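Local coordinates for protein NalD (Pseudomonas aeruginosa PAO1, PDB 5DAJ) that represses expression of the MexAB-OprM multidrug efflux pump as a secondary, TetR-family repressor and responds to novobiocin, whose binding induces the pump, at residues T13-A18 with R38-T43. Numbering follows the deposited sequence.
Sequences TAILLA and RAAGVT
Ala-40 CB sits against the helix 6-26 backbone between Ala-14, Ile-15 and Ala-18, and this methyl is the centre of the contact. Ala-40 CB meets Ala-18 CB tip to tip at 3.7 Å. The same Ala-40 CB lies 4.0 Å from Ile-15 CA and borders Ala-14 O. With alanine on each side the main chains come close: Ala-18 CA and Ala-40 CA are 5.3 Å apart. Ala-14 O already accepts the helical bond from Ala-18 N, and no hydrogen bond joins the two segments; apolar side chains pack together, partly against main-chain atoms. Ile-15 starts off along the flank of its helix, but an extended outer torsion (CD1 anti to CA, chi2 168°) carries its end toward the other segment, where CD1 rests 4.2 Å from Val-42 CG1. Val-47 of helix 44-51 touches both of these side chains, and Phe-51 adds to the cover over Ile-15. The second segment spans the end of helix 33-40 and the turn into helix 44-51, within the predicted helix-turn-helix at 32-51, so the contact seats the turn of this DNA-binding unit on the first helix of the TetR-type N-terminal domain. Gly-41, with positive phi (71°), closes helix 33-40 in a Schellman motif. Two residues on, Thr-43 is the N-cap of helix 44-51, its OG1 bonded to Ala-46 N. Packing is looser toward the solvent. Ala-39, exposed overall, reaches Ala-18 CB with its own CB only at 4.3 Å and also touches Leu-22 farther along helix 6-26. Toward the other end, Ala-14 remains partly exposed, Ala-14 CB coming no nearer than 4.6 Å, to Ala-40 O, while Val-42 also touches Thr-11, one helical turn before Ile-15.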
ATOM      1  N   THR A  13     -16.787   6.551  22.278  1.00 51.38           N
ATOM      2  CA  THR A  13     -15.356   6.227  22.413  1.00 53.96           C
ATOM      3  C   THR A  13     -15.157   4.756  22.780  1.00 56.09           C
ATOM      4  O   THR A  13     -14.278   4.087  22.219  1.00 61.47           O
ATOM      5  CB  THR A  13     -14.667   7.102  23.477  1.00 56.43           C
ATOM      6  OG1 THR A  13     -14.973   8.481  23.238  1.00 64.27           O
ATOM      7  CG2 THR A  13     -13.151   6.916  23.438  1.00 54.14           C
ATOM      8  N   ALA A  14     -15.962   4.279  23.730  1.00 49.07           N
ATOM      9  CA  ALA A  14     -15.912   2.882  24.187  1.00 46.56           C
ATOM     10  C   ALA A  14     -16.114   1.910  23.034  1.00 47.22           C
ATOM     11  O   ALA A  14     -15.349   0.957  22.872  1.00 60.14           O
ATOM     12  CB  ALA A  14     -16.967   2.637  25.246  1.00 43.51           C
ATOM     13  N   ILE A  15     -17.125   2.194  22.222  1.00 42.94           N
ATOM     14  CA  ILE A  15     -17.423   1.414  21.013  1.00 42.87           C
ATOM     15  C   ILE A  15     -16.243   1.410  20.020  1.00 41.67           C
ATOM     16  O   ILE A  15     -15.882   0.352  19.492  1.00 40.72           O
ATOM     17  CB  ILE A  15     -18.718   1.918  20.308  1.00 44.39           C
ATOM     18  CG1 ILE A  15     -19.947   1.558  21.154  1.00 44.94           C
ATOM     19  CG2 ILE A  15     -18.866   1.316  18.915  1.00 42.08           C
ATOM     20  CD1 ILE A  15     -21.232   2.230  20.714  1.00 46.70           C
ATOM     21  N   LEU A  16     -15.673   2.588  19.758  1.00 39.19           N
ATOM     22  CA  LEU A  16     -14.556   2.718  18.807  1.00 42.22           C
ATOM     23  C   LEU A  16     -13.307   1.989  19.272  1.00 44.55           C
ATOM     24  O   LEU A  16     -12.586   1.390  18.454  1.00 51.16           O
ATOM     25  CB  LEU A  16     -14.231   4.193  18.499  1.00 46.08           C
ATOM     26  CG  LEU A  16     -15.311   4.940  17.707  1.00 49.67           C
ATOM     27  CD1 LEU A  16     -14.969   6.423  17.622  1.00 52.61           C
ATOM     28  CD2 LEU A  16     -15.488   4.368  16.303  1.00 56.07           C
ATOM     29  N   LEU A  17     -13.027   2.078  20.566  1.00 40.87           N
ATOM     30  CA  LEU A  17     -11.889   1.358  21.145  1.00 49.57           C
ATOM     31  C   LEU A  17     -12.048  -0.159  21.021  1.00 48.11           C
ATOM     32  O   LEU A  17     -11.096  -0.860  20.659  1.00 58.42           O
ATOM     33  CB  LEU A  17     -11.694   1.731  22.617  1.00 56.16           C
ATOM     34  CG  LEU A  17     -10.919   3.030  22.888  1.00 64.79           C
ATOM     35  CD1 LEU A  17     -10.970   3.354  24.371  1.00 71.53           C
ATOM     36  CD2 LEU A  17      -9.469   2.933  22.415  1.00 71.54           C
ATOM     37  N   ALA A  18     -13.246  -0.643  21.326  1.00 41.14           N
ATOM     38  CA  ALA A  18     -13.604  -2.061  21.175  1.00 43.79           C
ATOM     39  C   ALA A  18     -13.433  -2.548  19.739  1.00 44.11           C
ATOM     40  O   ALA A  18     -12.764  -3.552  19.489  1.00 48.83           O
ATOM     41  CB  ALA A  18     -15.037  -2.301  21.624  1.00 45.14           C
ATOM     42  N   ARG A  38     -20.903  -6.238  22.160  1.00 50.33           N
ATOM     43  CA  ARG A  38     -20.621  -7.133  23.278  1.00 55.35           C
ATOM     44  C   ARG A  38     -19.280  -6.822  23.931  1.00 55.57           C
ATOM     45  O   ARG A  38     -19.194  -6.695  25.149  1.00 64.39           O
ATOM     46  CB  ARG A  38     -20.680  -8.591  22.835  1.00 59.87           C
ATOM     47  CG  ARG A  38     -20.786  -9.595  23.976  1.00 69.21           C
ATOM     48  CD  ARG A  38     -21.258 -10.971  23.522  1.00 83.73           C
ATOM     49  NE  ARG A  38     -20.357 -11.528  22.508  1.00 98.17           N
ATOM     50  CZ  ARG A  38     -20.630 -11.702  21.207  1.00 97.15           C
ATOM     51  NH1 ARG A  38     -21.821 -11.394  20.679  1.00106.29           N
ATOM     52  NH2 ARG A  38     -19.687 -12.212  20.416  1.00 88.71           N
ATOM     53  N   ALA A  39     -18.252  -6.654  23.108  1.00 53.49           N
ATOM     54  CA  ALA A  39     -16.900  -6.302  23.588  1.00 52.26           C
ATOM     55  C   ALA A  39     -16.815  -4.915  24.239  1.00 51.14           C
ATOM     56  O   ALA A  39     -15.937  -4.667  25.055  1.00 53.71           O
ATOM     57  CB  ALA A  39     -15.903  -6.398  22.445  1.00 50.76           C
ATOM     58  N   ALA A  40     -17.708  -4.014  23.840  1.00 50.25           N
ATOM     59  CA  ALA A  40     -17.774  -2.658  24.392  1.00 51.39           C
ATOM     60  C   ALA A  40     -18.634  -2.548  25.654  1.00 53.49           C
ATOM     61  O   ALA A  40     -18.658  -1.494  26.292  1.00 55.09           O
ATOM     62  CB  ALA A  40     -18.297  -1.691  23.339  1.00 52.84           C
ATOM     63  N   GLY A  41     -19.325  -3.628  26.013  1.00 53.49           N
ATOM     64  CA  GLY A  41     -20.212  -3.639  27.182  1.00 61.38           C
ATOM     65  C   GLY A  41     -21.453  -2.803  26.933  1.00 62.46           C
ATOM     66  O   GLY A  41     -21.832  -1.968  27.755  1.00 66.56           O
ATOM     67  N   VAL A  42     -22.081  -3.054  25.792  1.00 59.92           N
ATOM     68  CA  VAL A  42     -23.115  -2.181  25.245  1.00 55.24           C
ATOM     69  C   VAL A  42     -24.103  -3.011  24.417  1.00 52.66           C
ATOM     70  O   VAL A  42     -23.775  -4.098  23.958  1.00 51.22           O
ATOM     71  CB  VAL A  42     -22.440  -1.019  24.443  1.00 55.21           C
ATOM     72  CG1 VAL A  42     -23.120  -0.709  23.115  1.00 60.66           C
ATOM     73  CG2 VAL A  42     -22.357   0.243  25.293  1.00 50.43           C
ATOM     74  N   THR A  43     -25.302  -2.471  24.218  1.00 52.65           N
ATOM     75  CA  THR A  43     -26.339  -3.133  23.398  1.00 55.29           C
ATOM     76  C   THR A  43     -26.067  -2.959  21.907  1.00 55.61           C
ATOM     77  O   THR A  43     -25.553  -1.916  21.478  1.00 62.73           O
ATOM     78  CB  THR A  43     -27.752  -2.579  23.681  1.00 59.12           C
ATOM     79  OG1 THR A  43     -27.822  -1.188  23.314  1.00 66.01           O
ATOM     80  CG2 THR A  43     -28.101  -2.736  25.154  1.00 60.92           C
TER